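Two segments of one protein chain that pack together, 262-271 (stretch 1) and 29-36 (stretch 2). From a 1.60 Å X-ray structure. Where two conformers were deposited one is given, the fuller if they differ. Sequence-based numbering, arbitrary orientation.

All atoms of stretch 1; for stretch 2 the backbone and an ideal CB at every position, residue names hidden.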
ATOM      1  N   TRP A 262       4.826  -0.415  -6.178  1.00  4.30           N
ATOM      2  CA  TRP A 262       3.386  -0.252  -6.182  1.00  4.39           C
ATOM      3  C   TRP A 262       2.616  -1.495  -5.771  1.00  4.66           C
ATOM      4  O   TRP A 262       3.084  -2.625  -5.932  1.00  4.25           O
ATOM      5  CB  TRP A 262       2.888   0.205  -7.558  1.00  4.46           C
ATOM      6  CG  TRP A 262       3.349  -0.561  -8.809  1.00  4.26           C
ATOM      7  CD1 TRP A 262       4.319  -0.165  -9.682  1.00  5.15           C
ATOM      8  CD2 TRP A 262       2.786  -1.766  -9.368  1.00  5.56           C
ATOM      9  NE1 TRP A 262       4.413  -1.046 -10.734  1.00  5.29           N
ATOM     10  CE2 TRP A 262       3.483  -2.037 -10.571  1.00  4.84           C
ATOM     11  CE3 TRP A 262       1.792  -2.665  -8.955  1.00  5.27           C
ATOM     12  CZ2 TRP A 262       3.211  -3.156 -11.364  1.00  5.13           C
ATOM     13  CZ3 TRP A 262       1.507  -3.764  -9.764  1.00  4.94           C
ATOM     14  CH2 TRP A 262       2.215  -3.997 -10.948  1.00  5.36           C
ATOM     15  N   THR A 263       1.423  -1.251  -5.237  1.00  4.61           N
ATOM     16  CA  THR A 263       0.441  -2.290  -4.955  1.00  4.99           C
ATOM     17  C   THR A 263      -0.900  -1.841  -5.509  1.00  5.10           C
ATOM     18  O   THR A 263      -1.439  -0.820  -5.075  1.00  6.13           O
ATOM     19  CB  THR A 263       0.335  -2.582  -3.423  1.00  5.14           C
ATOM     20  OG1 THR A 263       0.333  -1.363  -2.662  1.00  5.77           O
ATOM     21  CG2 THR A 263       1.536  -3.350  -2.932  1.00  5.90           C
ATOM     22  N   LYS A 264      -1.448  -2.603  -6.455  0.60  4.97           N
ATOM     23  CA  LYS A 264      -2.686  -2.220  -7.115  0.60  5.17           C
ATOM     24  C   LYS A 264      -3.902  -2.543  -6.250  0.60  4.66           C
ATOM     25  O   LYS A 264      -3.954  -3.573  -5.581  0.60  4.52           O
ATOM     26  CB  LYS A 264      -2.829  -2.921  -8.471  0.60  5.58           C
ATOM     27  CG  LYS A 264      -4.134  -2.588  -9.186  0.60  7.06           C
ATOM     28  CD  LYS A 264      -4.204  -3.125 -10.587  0.60  9.20           C
ATOM     29  CE  LYS A 264      -5.400  -2.550 -11.309  0.60  9.66           C
ATOM     30  NZ  LYS A 264      -6.680  -2.817 -10.590  0.60 10.24           N
ATOM     31  N   TRP A 265      -4.881  -1.648  -6.294  1.00  4.53           N
ATOM     32  CA  TRP A 265      -6.178  -1.846  -5.664  1.00  4.97           C
ATOM     33  C   TRP A 265      -7.057  -2.563  -6.688  1.00  4.96           C
ATOM     34  O   TRP A 265      -7.281  -2.014  -7.765  1.00  6.00           O
ATOM     35  CB  TRP A 265      -6.754  -0.464  -5.369  1.00  5.15           C
ATOM     36  CG  TRP A 265      -7.978  -0.404  -4.522  1.00  6.20           C
ATOM     37  CD1 TRP A 265      -9.224  -0.047  -4.930  1.00  7.80           C
ATOM     38  CD2 TRP A 265      -8.071  -0.621  -3.103  1.00  5.30           C
ATOM     39  NE1 TRP A 265     -10.096  -0.073  -3.870  1.00  8.51           N
ATOM     40  CE2 TRP A 265      -9.414  -0.417  -2.737  1.00  8.58           C
ATOM     41  CE3 TRP A 265      -7.157  -0.991  -2.108  1.00  5.69           C
ATOM     42  CZ2 TRP A 265      -9.862  -0.556  -1.425  1.00  7.69           C
ATOM     43  CZ3 TRP A 265      -7.605  -1.137  -0.807  1.00  7.21           C
ATOM     44  CH2 TRP A 265      -8.948  -0.912  -0.480  1.00  8.38           C
ATOM     45  N   ASN A 266      -7.550  -3.774  -6.429  1.00  4.96           N
ATOM     46  CA  ASN A 266      -7.334  -4.561  -5.215  1.00  5.10           C
ATOM     47  C   ASN A 266      -7.526  -6.063  -5.513  1.00  5.16           C
ATOM     48  O   ASN A 266      -8.088  -6.425  -6.555  1.00  5.33           O
ATOM     49  CB  ASN A 266      -8.308  -4.114  -4.124  1.00  4.89           C
ATOM     50  CG  ASN A 266      -9.760  -4.301  -4.526  1.00  5.91           C
ATOM     51  OD1 ASN A 266     -10.289  -5.412  -4.463  1.00  6.32           O
ATOM     52  ND2 ASN A 266     -10.405  -3.219  -4.971  1.00  8.30           N
ATOM     53  N   TYR A 267      -7.067  -6.906  -4.584  1.00  5.12           N
ATOM     54  CA  TYR A 267      -7.112  -8.367  -4.678  1.00  5.25           C
ATOM     55  C   TYR A 267      -8.366  -8.897  -3.971  1.00  5.77           C
ATOM     56  O   TYR A 267      -8.313  -9.374  -2.823  1.00  5.98           O
ATOM     57  CB  TYR A 267      -5.846  -8.948  -4.030  1.00  5.05           C
ATOM     58  CG  TYR A 267      -5.470 -10.335  -4.490  1.00  4.85           C
ATOM     59  CD1 TYR A 267      -5.036 -10.568  -5.798  1.00  4.44           C
ATOM     60  CD2 TYR A 267      -5.528 -11.415  -3.616  1.00  5.01           C
ATOM     61  CE1 TYR A 267      -4.667 -11.839  -6.216  1.00  5.79           C
ATOM     62  CE2 TYR A 267      -5.168 -12.697  -4.036  1.00  5.26           C
ATOM     63  CZ  TYR A 267      -4.741 -12.899  -5.334  1.00  5.63           C
ATOM     64  OH  TYR A 267      -4.400 -14.170  -5.742  1.00  6.36           O
ATOM     65  N   SER A 268      -9.503  -8.741  -4.634  1.00  5.58           N
ATOM     66  CA  SER A 268     -10.801  -9.189  -4.120  1.00  5.65           C
ATOM     67  C   SER A 268     -11.729  -9.455  -5.292  1.00  5.89           C
ATOM     68  O   SER A 268     -11.391  -9.169  -6.438  1.00  4.98           O
ATOM     69  CB  SER A 268     -11.434  -8.139  -3.206  1.00  5.49           C
ATOM     70  OG  SER A 268     -12.156  -7.170  -3.943  1.00  6.09           O
ATOM     71  N   ASP A 269     -12.915  -9.965  -4.978  1.00  6.25           N
ATOM     72  CA  ASP A 269     -13.966 -10.163  -5.969  1.00  7.03           C
ATOM     73  C   ASP A 269     -15.140  -9.205  -5.758  1.00  7.48           C
ATOM     74  O   ASP A 269     -16.288  -9.535  -6.047  1.00  7.57           O
ATOM     75  CB  ASP A 269     -14.399 -11.635  -6.015  1.00  7.15           C
ATOM     76  CG  ASP A 269     -15.176 -12.067  -4.793  1.00  8.90           C
ATOM     77  OD1 ASP A 269     -15.138 -11.371  -3.752  1.00 10.93           O
ATOM     78  OD2 ASP A 269     -15.858 -13.118  -4.801  1.00 12.98           O
ATOM     79  N   ASP A 270     -14.834  -8.005  -5.286  1.00  7.66           N
ATOM     80  CA  ASP A 270     -15.809  -6.921  -5.238  1.00  8.32           C
ATOM     81  C   ASP A 270     -16.378  -6.681  -6.639  1.00  8.45           C
ATOM     82  O   ASP A 270     -15.724  -6.974  -7.643  1.00  8.66           O
ATOM     83  CB  ASP A 270     -15.148  -5.651  -4.716  1.00  8.63           C
ATOM     84  CG  ASP A 270     -16.124  -4.530  -4.532  1.00 10.39           C
ATOM     85  OD1 ASP A 270     -15.812  -3.409  -4.995  1.00 13.20           O
ATOM     86  OD2 ASP A 270     -17.222  -4.680  -3.951  1.00 12.57           O
ATOM     87  N   PHE A 271     -17.589  -6.136  -6.714  1.00  9.06           N
ATOM     88  CA  PHE A 271     -18.237  -5.918  -8.012  1.00  9.86           C
ATOM     89  C   PHE A 271     -17.547  -4.882  -8.904  1.00  9.81           C
ATOM     90  O   PHE A 271     -17.698  -4.911 -10.127  1.00 10.19           O
ATOM     91  CB  PHE A 271     -19.717  -5.547  -7.821  1.00 10.30           C
ATOM     92  CG  PHE A 271     -19.947  -4.132  -7.361  1.00 13.32           C
ATOM     93  CD1 PHE A 271     -20.050  -3.833  -6.008  1.00 15.03           C
ATOM     94  CD2 PHE A 271     -20.088  -3.098  -8.289  1.00 15.36           C
ATOM     95  CE1 PHE A 271     -20.273  -2.525  -5.582  1.00 16.22           C
ATOM     96  CE2 PHE A 271     -20.309  -1.789  -7.872  1.00 16.66           C
ATOM     97  CZ  PHE A 271     -20.400  -1.497  -6.522  1.00 17.20           C
ATOM     98  N   UNK A  29       6.639  -4.755  -6.579  1.00  4.79           N
ATOM     99  CA  UNK A  29       5.334  -4.634  -7.210  1.00  5.31           C
ATOM    100  C   UNK A  29       4.421  -5.738  -6.738  1.00  4.54           C
ATOM    101  O   UNK A  29       4.830  -6.896  -6.623  1.00  5.27           O
ATOM    102  CB  UNK A  29       5.460  -4.663  -8.735  1.00  5.31           C
ATOM    103  N   UNK A  30       3.161  -5.401  -6.496  1.00  3.98           N
ATOM    104  CA  UNK A  30       2.222  -6.383  -6.004  1.00  3.89           C
ATOM    105  C   UNK A  30       0.806  -5.862  -5.933  1.00  4.15           C
ATOM    106  O   UNK A  30       0.410  -5.046  -6.745  1.00  3.99           O
ATOM    107  CB  UNK A  30       2.659  -6.872  -4.621  1.00  3.89           C
ATOM    108  N   UNK A  31       0.060  -6.360  -4.951  1.00  3.89           N
ATOM    109  CA  UNK A  31      -1.361  -6.112  -4.834  1.00  4.28           C
ATOM    110  C   UNK A  31      -1.714  -5.673  -3.436  1.00  4.05           C
ATOM    111  O   UNK A  31      -1.108  -6.113  -2.461  1.00  4.47           O
ATOM    112  CB  UNK A  31      -2.160  -7.359  -5.216  1.00  4.28           C
ATOM    113  N   UNK A  32      -2.723  -4.826  -3.355  1.00  3.97           N
ATOM    114  CA  UNK A  32      -3.393  -4.500  -2.110  1.00  4.24           C
ATOM    115  C   UNK A  32      -4.628  -5.358  -1.939  1.00  4.47           C
ATOM    116  O   UNK A  32      -5.383  -5.540  -2.888  1.00  4.39           O
ATOM    117  CB  UNK A  32      -3.762  -3.016  -2.065  1.00  4.24           C
ATOM    118  N   UNK A  33      -4.852  -5.879  -0.741  1.00  4.79           N
ATOM    119  CA  UNK A  33      -6.163  -6.425  -0.413  1.00  5.09           C
ATOM    120  C   UNK A  33      -7.162  -5.285  -0.387  1.00  5.53           C
ATOM    121  O   UNK A  33      -6.800  -4.103  -0.310  1.00  5.97           O
ATOM    122  CB  UNK A  33      -6.142  -7.167   0.925  1.00  5.09           C
ATOM    123  N   UNK A  34      -8.436  -5.650  -0.443  1.00  5.89           N
ATOM    124  CA  UNK A  34      -9.493  -4.708  -0.135  1.00  6.48           C
ATOM    125  C   UNK A  34      -9.625  -4.762   1.389  1.00  6.90           C
ATOM    126  O   UNK A  34      -8.838  -5.425   2.071  1.00  7.42           O
ATOM    127  CB  UNK A  34     -10.802  -5.042  -0.853  1.00  6.48           C
ATOM    128  N   UNK A  35     -10.601  -4.079   1.949  1.00  7.39           N
ATOM    129  CA  UNK A  35     -10.719  -4.021   3.388  1.00  7.76           C
ATOM    130  C   UNK A  35     -10.994  -5.402   3.935  1.00  8.03           C
ATOM    131  O   UNK A  35     -11.898  -6.078   3.453  1.00  8.69           O
ATOM    132  CB  UNK A  35     -11.819  -3.044   3.807  1.00  7.76           C
ATOM    133  N   UNK A  36     -10.233  -5.830   4.943  1.00  8.52           N
ATOM    134  CA  UNK A  36     -10.406  -7.182   5.480  1.00  8.84           C
ATOM    135  C   UNK A  36     -11.738  -7.376   6.234  1.00  9.07           C
ATOM    136  O   UNK A  36     -12.169  -8.507   6.455  1.00 10.10           O
ATOM    137  CB  UNK A  36      -9.240  -7.507   6.416  1.00  8.84           C
TER

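Positions 29 to 31 pair in parallel with Trp 262, Thr 263 and Lys 264; the extended backbone sends successive CA-to-CB bonds to alternate faces of the sheet.

At position 29 the bond points to the face carrying Trp 262 and Lys 264, and the ideal CB lies 3.8 Å from Trp 262 CE2. A broad indole face asks for a side chain with methylenes to lay over it; a long aliphatic, Lys, Arg or Met would all suit. The residue is Arg 29. Its CB sits 3.7 Å from the centroid of the six-membered ring of Trp 262, 10° off the normal, a CH-pi contact, and CG approaches CE2 of Trp 262 at 3.6 Å.

Position 30 turns to the other face, where its ideal CB would be 4.1 Å from Thr 263 CG2. Phi/psi of -174/-148 is extended but unusual for a residue with a CB, which favours glycine without excluding a small residue. Gly 30 works through its backbone: its N donates to Trp 262 O (2.8 Å), and its O accepts from Lys 264 N (3.1 Å).

Position 31 returns to the first face, with its ideal CB 4.2 Å from both Tyr 267 CB and Lys 264 O. A flexible apolar chain such as Leu or Met could fill the space there. Met 31, m at all three chi angles, curls back: CE reaches 3.4 Å from Lys 264 O and 3.5 Å from Asn 266 C, while CG lies 4.0 Å from Tyr 267 CD1.

At position 32 the bond points to the face carrying Thr 263 and Trp 265. The ideal CB is 3.6 Å from Lys 264 O and 4.0 Å from Trp 265 CE3, so a small side chain, Ser, Ala or Thr, is plausible. Ser 32 places OG at the edge of the Trp 265 ring, 3.5 Å from CE3, and OG donates to the backbone O of position 33 (2.8 Å). Its backbone N donates to Lys 264 O, and its O accepts from Tyr 267 N, both at 2.8 Å.

Position 33 points away, its ideal CB 4.9 Å from Tyr 267 O, so stretch 1 would allow small, polar or larger side chains alike. Thr 33 OG1 donates to the backbone O of position 34 (2.8 Å).

Position 34 points sideways, its ideal CB 3.7 Å from Asn 266 OD1 and 3.9 Å from Ser 268 CB. Polar atoms beside the Trp 265 ring suit His, Asn or Gln. His 34 has Trp 265 CZ2 over one ring face, 3.5 Å from its CD2; Ser 268 OG lies at the ring edge, 3.7 Å from ND1. A water links His 34 N (3.0 Å from its O) to Tyr 267 O (2.8 Å).

Positions 35 and 36 have no stretch 1 atom within 5.5 Å of an ideal CB, so stretch 1 does not select among side chains; they are Gly 35 and Ile 36.

Stretch 2 29-36: RGMSTHGI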
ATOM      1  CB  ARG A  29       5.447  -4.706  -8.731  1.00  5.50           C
ATOM      2  CG  ARG A  29       6.435  -3.703  -9.321  1.00  5.80           C
ATOM      3  CD  ARG A  29       6.720  -3.891 -10.789  1.00  6.80           C
ATOM      4  NE  ARG A  29       7.140  -5.262 -11.042  1.00  7.74           N
ATOM      5  CZ  ARG A  29       6.826  -5.978 -12.111  1.00  9.82           C
ATOM      6  NH1 ARG A  29       6.114  -5.461 -13.104  1.00 10.91           N
ATOM      7  NH2 ARG A  29       7.249  -7.229 -12.185  1.00 12.54           N
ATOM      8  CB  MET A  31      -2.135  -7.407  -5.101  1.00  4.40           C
ATOM      9  CG  MET A  31      -2.103  -7.902  -6.533  1.00  5.06           C
ATOM     10  SD  MET A  31      -2.811  -6.712  -7.718  1.00  6.80           S
ATOM     11  CE  MET A  31      -4.472  -6.558  -7.088  1.00  6.77           C
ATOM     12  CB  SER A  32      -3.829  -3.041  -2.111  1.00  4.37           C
ATOM     13  OG  SER A  32      -4.389  -2.684  -0.854  1.00  5.70           O
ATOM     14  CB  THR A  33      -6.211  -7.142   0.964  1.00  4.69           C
ATOM     15  OG1 THR A  33      -6.143  -6.181   2.026  1.00  5.74           O
ATOM     16  CG2 THR A  33      -5.020  -8.081   1.155  1.00  5.28           C
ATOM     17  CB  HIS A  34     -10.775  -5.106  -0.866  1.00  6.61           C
ATOM     18  CG  HIS A  34     -11.751  -3.983  -1.064  1.00  7.93           C
ATOM     19  ND1 HIS A  34     -12.517  -3.867  -2.206  1.00 11.85           N
ATOM     20  CD2 HIS A  34     -12.105  -2.943  -0.271  1.00  9.29           C
ATOM     21  CE1 HIS A  34     -13.294  -2.803  -2.106  1.00 10.69           C
ATOM     22  NE2 HIS A  34     -13.062  -2.224  -0.943  1.00 11.70           N
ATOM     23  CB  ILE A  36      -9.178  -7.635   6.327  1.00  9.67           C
ATOM     24  CG1 ILE A  36      -9.057  -6.851   7.630  0.80  9.99           C
ATOM     25  CG2 ILE A  36      -7.894  -7.538   5.490  0.80  9.19           C
ATOM     26  CD1 ILE A  36      -8.060  -7.465   8.618  0.80 10.94           C
TER
HETATM   27  O   HOH W   1      -9.206  -8.552  -0.322  1.00  6.67           O
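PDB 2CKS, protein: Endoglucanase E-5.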